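Local structure of cellulase (Xanthomonas axonopodis pv. citri, 4W7W) at residues Ala32-Arg37 with Gly302-Pro307; Lys45-Pro50 with Trp72-Pro77; Thr65-Phe70 with Leu151-Asn156. The protein probably hydrolyses beta-1,4-glucosidic bonds of cellulose and cello-oligosaccharides, as a glycoside hydrolase family 5 cellulase with an (alpha/beta)8-barrel fold. All blocks are in the same frame, centred on the assembly; numbering follows the deposited sequence.

Contact 1. Residues Ala32-Arg37 with Gly302-Pro307. With BGC (beta-D-glucopyranose), chain B; BGC (beta-D-glucopyranose), chain C.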
loop_
_atom_site.group_PDB
_atom_site.type_symbol
_atom_site.label_atom_id
_atom_site.label_comp_id
_atom_site.label_asym_id
_atom_site.label_seq_id
_atom_site.Cartn_x
_atom_site.Cartn_y
_atom_site.Cartn_z
ATOM N N ALA A 32 -1.094 11.403 6.426
ATOM C CA ALA A 32 -0.987 12.444 5.405
ATOM C C ALA A 32 -2.191 12.419 4.470
ATOM O O ALA A 32 -2.435 13.385 3.721
ATOM C CB ALA A 32 0.311 12.335 4.629
ATOM N N GLU A 33 -2.920 11.305 4.503
ATOM C CA GLU A 33 -4.103 11.085 3.690
ATOM C C GLU A 33 -5.394 11.397 4.436
ATOM O O GLU A 33 -6.483 11.237 3.870
ATOM C CB GLU A 33 -4.126 9.650 3.153
ATOM C CG GLU A 33 -4.678 8.563 4.067
ATOM C CD GLU A 33 -3.857 8.186 5.280
ATOM O OE1 GLU A 33 -2.848 8.855 5.617
ATOM O OE2 GLU A 33 -4.249 7.189 5.918
ATOM N N PHE A 34 -5.285 11.843 5.687
ATOM C CA PHE A 34 -6.458 12.113 6.508
ATOM C C PHE A 34 -7.269 13.292 5.978
ATOM O O PHE A 34 -6.765 14.170 5.277
ATOM C CB PHE A 34 -6.043 12.391 7.958
ATOM C CG PHE A 34 -5.978 11.173 8.848
ATOM C CD1 PHE A 34 -5.487 9.952 8.421
ATOM C CD2 PHE A 34 -6.401 11.283 10.149
ATOM C CE1 PHE A 34 -5.422 8.877 9.284
ATOM C CE2 PHE A 34 -6.351 10.209 11.014
ATOM C CZ PHE A 34 -5.856 9.003 10.582
ATOM N N ASN A 35 -8.542 13.305 6.359
ATOM C CA ASN A 35 -9.466 14.391 6.045
ATOM C C ASN A 35 -9.356 14.740 4.570
ATOM O O ASN A 35 -9.125 15.890 4.177
ATOM C CB ASN A 35 -9.193 15.575 6.971
ATOM C CG ASN A 35 -9.449 15.217 8.422
ATOM O OD1 ASN A 35 -10.582 14.909 8.790
ATOM N ND2 ASN A 35 -8.403 15.208 9.238
ATOM N N SER A 36 -9.562 13.716 3.750
ATOM C CA SER A 36 -9.296 13.836 2.325
ATOM C C SER A 36 -10.257 14.753 1.570
ATOM O O SER A 36 -9.944 15.143 0.457
ATOM C CB SER A 36 -9.240 12.466 1.653
ATOM O OG SER A 36 -10.503 11.825 1.685
ATOM N N ARG A 37 -11.395 15.110 2.164
ATOM C CA ARG A 37 -12.280 16.127 1.563
ATOM C C ARG A 37 -11.622 17.497 1.450
ATOM O O ARG A 37 -12.013 18.331 0.618
ATOM C CB ARG A 37 -13.579 16.298 2.377
ATOM C CG ARG A 37 -14.523 15.107 2.370
ATOM C CD ARG A 37 -15.871 15.466 2.998
ATOM N NE ARG A 37 -15.772 15.742 4.440
ATOM C CZ ARG A 37 -15.817 14.817 5.403
ATOM N NH1 ARG A 37 -15.974 13.531 5.099
ATOM N NH2 ARG A 37 -15.710 15.179 6.685
ATOM N N GLY A 302 1.120 5.485 12.978
ATOM C CA GLY A 302 0.892 6.918 12.841
ATOM C C GLY A 302 0.277 7.481 14.105
ATOM O O GLY A 302 -0.408 6.777 14.844
ATOM N N ALA A 303 0.508 8.770 14.333
ATOM C CA ALA A 303 0.193 9.400 15.607
ATOM C C ALA A 303 -1.250 9.877 15.764
ATOM O O ALA A 303 -1.594 10.384 16.825
ATOM C CB ALA A 303 1.131 10.581 15.829
ATOM N N TRP A 304 -2.084 9.757 14.742
ATOM C CA TRP A 304 -3.426 10.321 14.759
ATOM C C TRP A 304 -4.584 9.299 14.848
ATOM O O TRP A 304 -5.734 9.627 14.537
ATOM C CB TRP A 304 -3.593 11.228 13.540
ATOM C CG TRP A 304 -2.994 12.597 13.689
ATOM C CD1 TRP A 304 -2.044 13.014 14.583
ATOM C CD2 TRP A 304 -3.308 13.738 12.889
ATOM N NE1 TRP A 304 -1.761 14.346 14.392
ATOM C CE2 TRP A 304 -2.532 14.816 13.365
ATOM C CE3 TRP A 304 -4.191 13.959 11.838
ATOM C CZ2 TRP A 304 -2.610 16.093 12.811
ATOM C CZ3 TRP A 304 -4.263 15.225 11.283
ATOM C CH2 TRP A 304 -3.480 16.274 11.776
ATOM N N TRP A 305 -4.301 8.079 15.284
ATOM C CA TRP A 305 -5.375 7.121 15.570
ATOM C C TRP A 305 -5.966 7.353 16.960
ATOM O O TRP A 305 -5.242 7.640 17.906
ATOM C CB TRP A 305 -4.860 5.693 15.459
ATOM C CG TRP A 305 -4.415 5.354 14.070
ATOM C CD1 TRP A 305 -3.137 5.120 13.647
ATOM C CD2 TRP A 305 -5.252 5.245 12.919
ATOM N NE1 TRP A 305 -3.137 4.860 12.302
ATOM C CE2 TRP A 305 -4.421 4.928 11.830
ATOM C CE3 TRP A 305 -6.624 5.364 12.704
ATOM C CZ2 TRP A 305 -4.921 4.734 10.535
ATOM C CZ3 TRP A 305 -7.117 5.184 11.415
ATOM C CH2 TRP A 305 -6.265 4.872 10.347
ATOM N N LYS A 306 -7.289 7.228 17.071
ATOM C CA LYS A 306 -7.992 7.394 18.356
ATOM C C LYS A 306 -7.762 6.175 19.245
ATOM O O LYS A 306 -7.455 5.095 18.737
ATOM C CB LYS A 306 -9.501 7.588 18.151
ATOM C CG LYS A 306 -9.883 8.815 17.332
ATOM C CD LYS A 306 -11.320 9.244 17.588
ATOM C CE LYS A 306 -12.040 9.642 16.308
ATOM N NZ LYS A 306 -12.511 8.446 15.554
ATOM N N PRO A 307 -7.924 6.334 20.573
ATOM C CA PRO A 307 -7.648 5.249 21.523
ATOM C C PRO A 307 -8.328 3.919 21.193
ATOM O O PRO A 307 -7.762 2.857 21.445
ATOM C CB PRO A 307 -8.181 5.805 22.848
ATOM C CG PRO A 307 -8.031 7.276 22.716
ATOM C CD PRO A 307 -8.317 7.574 21.272
HETATM C C2 BGC B . -10.087 10.032 8.245
HETATM C C3 BGC B . -10.115 11.228 9.180
HETATM C C4 BGC B . -10.796 10.861 10.495
HETATM C C5 BGC B . -10.257 9.542 11.068
HETATM C C6 BGC B . -11.017 9.093 12.317
HETATM C C1 BGC B . -9.585 8.761 8.914
HETATM O O2 BGC B . -9.263 10.396 7.143
HETATM O O3 BGC B . -10.793 12.281 8.476
HETATM O O4 BGC B . -10.566 11.914 11.436
HETATM O O5 BGC B . -10.335 8.500 10.093
HETATM O O6 BGC B . -12.380 8.780 11.992
HETATM C C2 BGC C . -9.854 3.976 8.768
HETATM C C3 BGC C . -10.351 5.422 8.748
HETATM C C4 BGC C . -9.252 6.416 8.367
HETATM C C5 BGC C . -8.499 5.930 7.141
HETATM C C6 BGC C . -7.259 6.768 6.877
HETATM C C1 BGC C . -9.129 3.645 7.473
HETATM O O1 BGC C . -8.560 2.326 7.514
HETATM O O2 BGC C . -10.959 3.077 8.947
HETATM O O3 BGC C . -10.903 5.737 10.032
HETATM O O4 BGC C . -9.814 7.679 8.016
HETATM O O5 BGC C . -8.073 4.577 7.319
HETATM O O6 BGC C . -6.740 6.377 5.628
#
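Phe-34 meets Trp-304 and Trp-305 where two loops come together beside the bound glucose units. The loops follow barrel strands 24-29 and 293-301. The tight part is aromatic. Phe-34 points its edge at the face of Trp-305 in a T-shaped pair, with planes at 71° and its CZ 4.1 Å from Trp-305 CZ3. Trp-304 offers its own edge: its CE3 lies 3.9 Å from Phe-34 CD2. The carbonyl O of Trp-304 sits near the Phe-34 ring plane, 3.6 Å from Phe-34 CE2. No hydrogen bond joins the two segments. Trp-305 NE1 is instead held by the carbonyl O of Ala-301.

The chain B glucose lies over a Phe-34 face, with its C1 above the ring centre, and the chain C glucose sits at the edge of Trp-305. Asn-35 grips the chain B sugar: its backbone N donates to O2, and its OD1 accepts from O3 at 2.7 Å. The chain C glucose gives its O6 to Glu-33 OE2 at 2.6 Å. Glu-33 reaches it by a bend at chi2 (-70°), and Ser-30 and Gly-31 also bond its carboxylate. The looser side is exposed Lys-306, whose NZ stays 3.6 Å from O6 of the chain B glucose. The chemistry is that of a sugar-binding cleft: aromatic carbon supports the pyranose, and polar groups at the margin read its hydroxyls.

Contact 2. Residues Lys45-Pro50 with Trp72-Pro77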
loop_
_atom_site.group_PDB
_atom_site.type_symbol
_atom_site.label_atom_id
_atom_site.label_comp_id
_atom_site.label_asym_id
_atom_site.label_seq_id
_atom_site.Cartn_x
_atom_site.Cartn_y
_atom_site.Cartn_z
ATOM N N LYS A 45 -3.259 20.398 10.914
ATOM C CA LYS A 45 -4.669 20.607 11.231
ATOM C C LYS A 45 -5.495 19.487 10.605
ATOM O O LYS A 45 -6.247 18.780 11.285
ATOM C CB LYS A 45 -5.098 21.977 10.688
ATOM C CG LYS A 45 -6.550 22.344 10.890
ATOM C CD LYS A 45 -6.815 23.767 10.434
ATOM C CE LYS A 45 -8.116 24.306 11.001
ATOM N NZ LYS A 45 -8.505 25.567 10.317
ATOM N N ASP A 46 -5.362 19.328 9.295
ATOM C CA ASP A 46 -6.132 18.315 8.574
ATOM C C ASP A 46 -5.368 17.023 8.305
ATOM O O ASP A 46 -5.975 15.974 8.093
ATOM C CB ASP A 46 -6.596 18.896 7.249
ATOM C CG ASP A 46 -7.399 20.170 7.433
ATOM O OD1 ASP A 46 -8.379 20.110 8.191
ATOM O OD2 ASP A 46 -7.033 21.210 6.847
ATOM N N TYR A 47 -4.042 17.096 8.288
ATOM C CA TYR A 47 -3.227 15.919 8.017
ATOM C C TYR A 47 -1.856 16.179 8.591
ATOM O O TYR A 47 -1.508 17.315 8.938
ATOM C CB TYR A 47 -3.150 15.666 6.511
ATOM C CG TYR A 47 -2.383 16.697 5.722
ATOM C CD1 TYR A 47 -3.017 17.826 5.215
ATOM C CD2 TYR A 47 -1.034 16.538 5.446
ATOM C CE1 TYR A 47 -2.340 18.766 4.461
ATOM C CE2 TYR A 47 -0.347 17.477 4.698
ATOM C CZ TYR A 47 -0.988 18.585 4.217
ATOM O OH TYR A 47 -0.271 19.482 3.467
ATOM N N THR A 48 -1.071 15.115 8.705
ATOM C CA THR A 48 0.272 15.219 9.213
ATOM C C THR A 48 1.148 14.196 8.529
ATOM O O THR A 48 0.658 13.166 8.088
ATOM C CB THR A 48 0.299 15.004 10.735
ATOM O OG1 THR A 48 1.604 15.302 11.224
ATOM C CG2 THR A 48 -0.068 13.566 11.113
ATOM N N TYR A 49 2.435 14.492 8.445
ATOM C CA TYR A 49 3.439 13.513 8.079
ATOM C C TYR A 49 3.979 12.865 9.349
ATOM O O TYR A 49 3.771 13.371 10.452
ATOM C CB TYR A 49 4.531 14.153 7.196
ATOM C CG TYR A 49 4.122 14.159 5.742
ATOM C CD1 TYR A 49 3.119 14.995 5.286
ATOM C CD2 TYR A 49 4.696 13.289 4.841
ATOM C CE1 TYR A 49 2.686 14.952 3.973
ATOM C CE2 TYR A 49 4.263 13.235 3.521
ATOM C CZ TYR A 49 3.274 14.070 3.092
ATOM O OH TYR A 49 2.867 13.988 1.775
ATOM N N PRO A 50 4.664 11.725 9.214
ATOM C CA PRO A 50 5.099 11.030 10.418
ATOM C C PRO A 50 6.220 11.766 11.130
ATOM O O PRO A 50 6.940 12.567 10.530
ATOM C CB PRO A 50 5.603 9.671 9.889
ATOM C CG PRO A 50 5.085 9.559 8.471
ATOM C CD PRO A 50 4.980 10.976 7.990
ATOM N N TRP A 72 -3.049 12.377 -3.862
ATOM C CA TRP A 72 -2.820 12.915 -5.191
ATOM C C TRP A 72 -3.131 14.411 -5.238
ATOM O O TRP A 72 -2.362 15.203 -5.768
ATOM C CB TRP A 72 -3.682 12.113 -6.174
ATOM C CG TRP A 72 -3.425 12.343 -7.623
ATOM C CD1 TRP A 72 -2.576 13.243 -8.205
ATOM C CD2 TRP A 72 -4.082 11.657 -8.687
ATOM N NE1 TRP A 72 -2.678 13.162 -9.572
ATOM C CE2 TRP A 72 -3.584 12.185 -9.895
ATOM C CE3 TRP A 72 -5.056 10.653 -8.732
ATOM C CZ2 TRP A 72 -4.034 11.747 -11.135
ATOM C CZ3 TRP A 72 -5.520 10.232 -9.961
ATOM C CH2 TRP A 72 -5.003 10.774 -11.146
ATOM N N GLU A 73 -4.255 14.805 -4.648
ATOM C CA GLU A 73 -4.689 16.195 -4.692
ATOM C C GLU A 73 -3.765 17.135 -3.944
ATOM O O GLU A 73 -3.728 18.334 -4.248
ATOM C CB GLU A 73 -6.088 16.329 -4.112
ATOM C CG GLU A 73 -7.162 15.538 -4.846
ATOM C CD GLU A 73 -7.348 14.103 -4.363
ATOM O OE1 GLU A 73 -6.497 13.554 -3.631
ATOM O OE2 GLU A 73 -8.355 13.483 -4.767
ATOM N N ARG A 74 -3.049 16.609 -2.938
ATOM C CA ARG A 74 -2.133 17.423 -2.157
ATOM C C ARG A 74 -0.755 17.512 -2.798
ATOM O O ARG A 74 -0.102 18.559 -2.672
ATOM C CB ARG A 74 -2.049 16.914 -0.712
ATOM C CG ARG A 74 -3.356 17.125 0.025
ATOM C CD ARG A 74 -3.331 16.667 1.479
ATOM N NE ARG A 74 -4.595 17.028 2.115
ATOM C CZ ARG A 74 -5.250 16.307 3.019
ATOM N NH1 ARG A 74 -4.760 15.176 3.502
ATOM N NH2 ARG A 74 -6.424 16.747 3.453
ATOM N N VAL A 75 -0.315 16.463 -3.508
ATOM C CA VAL A 75 0.975 16.537 -4.175
ATOM C C VAL A 75 0.885 17.155 -5.566
ATOM O O VAL A 75 1.885 17.652 -6.082
ATOM C CB VAL A 75 1.659 15.150 -4.206
ATOM C CG1 VAL A 75 1.129 14.269 -5.321
ATOM C CG2 VAL A 75 3.168 15.289 -4.289
ATOM N N GLN A 76 -0.297 17.117 -6.179
ATOM C CA GLN A 76 -0.496 17.647 -7.540
ATOM C C GLN A 76 -1.844 18.327 -7.580
ATOM O O GLN A 76 -2.833 17.704 -7.949
ATOM C CB GLN A 76 -0.397 16.543 -8.601
ATOM C CG GLN A 76 -0.296 17.105 -10.007
ATOM C CD GLN A 76 -0.290 16.034 -11.095
ATOM O OE1 GLN A 76 -0.917 14.978 -10.958
ATOM N NE2 GLN A 76 0.418 16.287 -12.172
ATOM N N PRO A 77 -1.883 19.624 -7.199
ATOM C CA PRO A 77 -3.171 20.295 -7.010
ATOM C C PRO A 77 -3.972 20.584 -8.277
ATOM O O PRO A 77 -5.149 20.926 -8.179
ATOM C CB PRO A 77 -2.804 21.605 -6.294
ATOM C CG PRO A 77 -1.423 21.441 -5.805
ATOM C CD PRO A 77 -0.763 20.382 -6.616
#
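The Tyr-47 ring and the Arg-74 guanidinium lie nearly flat on each other, their planes 15° apart. Tyr-47 CD1 sits over the centre of the guanidinium, 3.5 Å from Arg-74 CZ. Arg-74 CD lies over the ring face in a CH-pi contact, 4.0 Å from the Tyr-47 centroid. In this (alpha/beta)8 barrel, the contact joins the loop after strand 24-29 to the short helix 72-75, which follows strand 65-70.

The two side chains run past each other in opposite directions. Arg-74 is extended from CG to NE, which carries its flat end out from the helix to the tyrosine.

The guanidinium is buried, and backbone carbonyls satisfy it. NE donates to Pro-40 O, and NH1 to Ala-32 O and Phe-34 O. NH2 makes a weak hydrogen bond to Asn-35 O. Asp-46 lies beside it without a salt bridge: its OD2 is 5.6 Å from Arg-74 NH2 and bonds Thr-42 N instead. Through these N-H donors Arg-74 links the helix to backbone carbonyls of the loop 32-40.

Just past the helix, Gln-76 turns back to Trp-72: Trp-72 NE1 donates to Gln-76 OE1 at 2.9 Å, in the indole plane.

Contact 3. Residues Thr65-Phe70 with Leu151-Asn156. With BGC (beta-D-glucopyranose), chain D.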
loop_
_atom_site.group_PDB
_atom_site.type_symbol
_atom_site.label_atom_id
_atom_site.label_comp_id
_atom_site.label_asym_id
_atom_site.label_seq_id
_atom_site.Cartn_x
_atom_site.Cartn_y
_atom_site.Cartn_z
ATOM N N THR A 65 10.516 -1.485 6.235
ATOM C CA THR A 65 9.686 -0.902 5.186
ATOM C C THR A 65 8.584 -0.064 5.801
ATOM O O THR A 65 7.904 -0.501 6.729
ATOM C CB THR A 65 9.068 -1.998 4.299
ATOM O OG1 THR A 65 10.120 -2.783 3.731
ATOM C CG2 THR A 65 8.267 -1.419 3.153
ATOM N N ILE A 66 8.410 1.131 5.256
ATOM C CA ILE A 66 7.322 2.017 5.640
ATOM C C ILE A 66 6.484 2.316 4.404
ATOM O O ILE A 66 7.027 2.748 3.376
ATOM C CB ILE A 66 7.868 3.330 6.207
ATOM C CG1 ILE A 66 8.669 3.088 7.494
ATOM C CG2 ILE A 66 6.745 4.338 6.417
ATOM C CD1 ILE A 66 7.910 2.485 8.643
ATOM N N ARG A 67 5.181 2.062 4.496
ATOM C CA ARG A 67 4.247 2.525 3.469
ATOM C C ARG A 67 3.694 3.876 3.914
ATOM O O ARG A 67 3.240 4.005 5.053
ATOM C CB ARG A 67 3.141 1.487 3.223
ATOM C CG ARG A 67 2.159 1.871 2.120
ATOM C CD ARG A 67 1.341 0.671 1.704
ATOM N NE ARG A 67 0.371 0.897 0.641
ATOM C CZ ARG A 67 -0.934 1.084 0.810
ATOM N NH1 ARG A 67 -1.471 1.257 2.007
ATOM N NH2 ARG A 67 -1.723 1.078 -0.244
ATOM N N LEU A 68 3.788 4.860 3.028
ATOM C CA LEU A 68 3.449 6.240 3.322
ATOM C C LEU A 68 2.296 6.706 2.436
ATOM O O LEU A 68 2.502 7.132 1.298
ATOM C CB LEU A 68 4.659 7.134 3.098
ATOM C CG LEU A 68 4.463 8.595 3.472
ATOM C CD1 LEU A 68 4.413 8.756 4.987
ATOM C CD2 LEU A 68 5.557 9.464 2.876
ATOM N N PRO A 69 1.066 6.615 2.956
ATOM C CA PRO A 69 -0.075 7.199 2.239
ATOM C C PRO A 69 0.061 8.712 2.115
ATOM O O PRO A 69 0.438 9.383 3.068
ATOM C CB PRO A 69 -1.256 6.874 3.165
ATOM C CG PRO A 69 -0.823 5.648 3.915
ATOM C CD PRO A 69 0.643 5.869 4.156
ATOM N N PHE A 70 -0.292 9.230 0.947
ATOM C CA PHE A 70 -0.462 10.664 0.759
ATOM C C PHE A 70 -1.459 10.859 -0.377
ATOM O O PHE A 70 -1.803 9.913 -1.093
ATOM C CB PHE A 70 0.861 11.382 0.473
ATOM C CG PHE A 70 1.524 10.921 -0.779
ATOM C CD1 PHE A 70 2.370 9.846 -0.729
ATOM C CD2 PHE A 70 1.288 11.530 -1.996
ATOM C CE1 PHE A 70 2.998 9.370 -1.849
ATOM C CE2 PHE A 70 1.892 11.049 -3.146
ATOM C CZ PHE A 70 2.759 9.975 -3.068
ATOM N N LEU A 151 1.477 2.532 -6.929
ATOM C CA LEU A 151 0.708 3.267 -7.939
ATOM C C LEU A 151 -0.630 3.826 -7.489
ATOM O O LEU A 151 -0.988 4.935 -7.869
ATOM C CB LEU A 151 0.468 2.397 -9.165
ATOM C CG LEU A 151 1.715 1.893 -9.886
ATOM C CD1 LEU A 151 1.293 1.237 -11.190
ATOM C CD2 LEU A 151 2.730 3.018 -10.097
ATOM N N MET A 152 -1.415 3.038 -6.751
ATOM C CA MET A 152 -2.740 3.511 -6.385
ATOM C C MET A 152 -3.319 2.670 -5.277
ATOM O O MET A 152 -3.431 1.450 -5.414
ATOM C CB MET A 152 -3.696 3.413 -7.579
ATOM C CG MET A 152 -5.092 3.936 -7.305
ATOM S SD MET A 152 -5.172 5.670 -6.816
ATOM C CE MET A 152 -4.646 6.452 -8.340
ATOM N N ASN A 153 -3.755 3.302 -4.203
ATOM C CA ASN A 153 -4.424 2.561 -3.149
ATOM C C ASN A 153 -5.814 2.127 -3.599
ATOM O O ASN A 153 -6.649 2.976 -3.918
ATOM C CB ASN A 153 -4.565 3.384 -1.895
ATOM C CG ASN A 153 -5.164 2.573 -0.781
ATOM O OD1 ASN A 153 -4.550 1.599 -0.346
ATOM N ND2 ASN A 153 -6.348 2.927 -0.331
ATOM N N GLU A 154 -6.073 0.818 -3.564
ATOM C CA GLU A 154 -7.438 0.261 -3.698
ATOM C C GLU A 154 -8.293 0.876 -4.814
ATOM O O GLU A 154 -9.376 1.419 -4.563
ATOM C CB GLU A 154 -8.175 0.313 -2.358
ATOM C CG GLU A 154 -7.456 -0.518 -1.316
ATOM C CD GLU A 154 -8.226 -0.675 -0.025
ATOM O OE1 GLU A 154 -9.341 -0.138 0.073
ATOM O OE2 GLU A 154 -7.686 -1.351 0.896
ATOM N N PRO A 155 -7.847 0.760 -6.069
ATOM C CA PRO A 155 -8.779 1.058 -7.154
ATOM C C PRO A 155 -10.073 0.261 -6.977
ATOM O O PRO A 155 -10.048 -0.879 -6.530
ATOM C CB PRO A 155 -8.040 0.573 -8.409
ATOM C CG PRO A 155 -6.597 0.463 -8.018
ATOM C CD PRO A 155 -6.632 0.090 -6.555
ATOM N N ASN A 156 -11.192 0.878 -7.325
ATOM C CA ASN A 156 -12.493 0.220 -7.313
ATOM C C ASN A 156 -13.388 1.070 -8.210
ATOM O O ASN A 156 -13.011 2.179 -8.585
ATOM C CB ASN A 156 -13.041 0.139 -5.887
ATOM C CG ASN A 156 -13.293 1.489 -5.277
ATOM O OD1 ASN A 156 -12.368 2.155 -4.746
ATOM N ND2 ASN A 156 -14.503 1.935 -5.367
HETATM C C2 BGC D . -13.928 -0.363 2.075
HETATM C C3 BGC D . -12.634 0.439 2.052
HETATM C C4 BGC D . -11.469 -0.384 2.591
HETATM C C5 BGC D . -11.410 -1.730 1.878
HETATM C C6 BGC D . -10.382 -2.655 2.504
HETATM C C1 BGC D . -13.711 -1.676 1.348
HETATM O O2 BGC D . -14.992 0.347 1.432
HETATM O O3 BGC D . -12.794 1.614 2.846
HETATM O O4 BGC D . -10.242 0.337 2.471
HETATM O O5 BGC D . -12.663 -2.405 1.980
HETATM O O6 BGC D . -10.389 -3.933 1.860
#
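Arg-67 reaches Asn-153 through one hydrogen bond, the sole direct tie between strand 65-70 and the loop 151-156. NH2 donates to Asn-153 OD1 at 2.9 Å, and the bond is nearly straight (N-H...O 167°). The oxygen lies in the guanidinium plane, at its edge. Relative to the amide, the donor is tilted out of the carbonyl plane. The two flat groups are turned 55° against each other, and the side chains cross at about a right angle. Arg-67 spans the gap because its chain is extended, with CG opposite the backbone N (chi1 -177°).

Salt bridges and one more hydrogen bond hold the arginine. NH2 also forms a salt bridge to Glu-222, NH1 forms one to Glu-266, and NH1 bonds the uncharged acceptor Asn-28 OD1. So many acceptors leave the buried guanidinium little freedom to rotate.

The next residue, Glu-154, makes the hydrogen bond to the sugar: O4 of the chain D glucose donates to its OE1 at 2.6 Å. Glu-154 OE2 is bonded to His-224 ND1, which would limit rotation of the carboxylate. Asn-153 and Glu-154, just after strand 147-150, are consistent with the Asn-Glu-Pro motif of family 5, whose glutamate is the acid/base in relatives.

Around the contact, Asn-153 touches Asp-108 of strand 104-109, Met-152 and Pro-155 pack on Trp-163 of helix 160-176, and Arg-67 pairs by backbone with strand 24-29.

In the fold
All three contacts belong to one closed barrel of eight parallel strands. Contacts 1 and 2 lie about 16 Å from the chain centre, 11 Å apart between their own centres. Contact 3 lies about 4 Å from the chain centre, 14 Å from each of the others. Along the chain, contacts 2 and 3 both fall inside the loop closed by contact 1, and their segments alternate. Strand 65-70 runs straight on to helix 72-75, so contacts 3 and 2 are neighbours in sequence. Pro-69 packs on Ala-32 and Glu-33 of contact 1. Together the three contacts link the barrel interior to the loops that line the glycan-binding cleft.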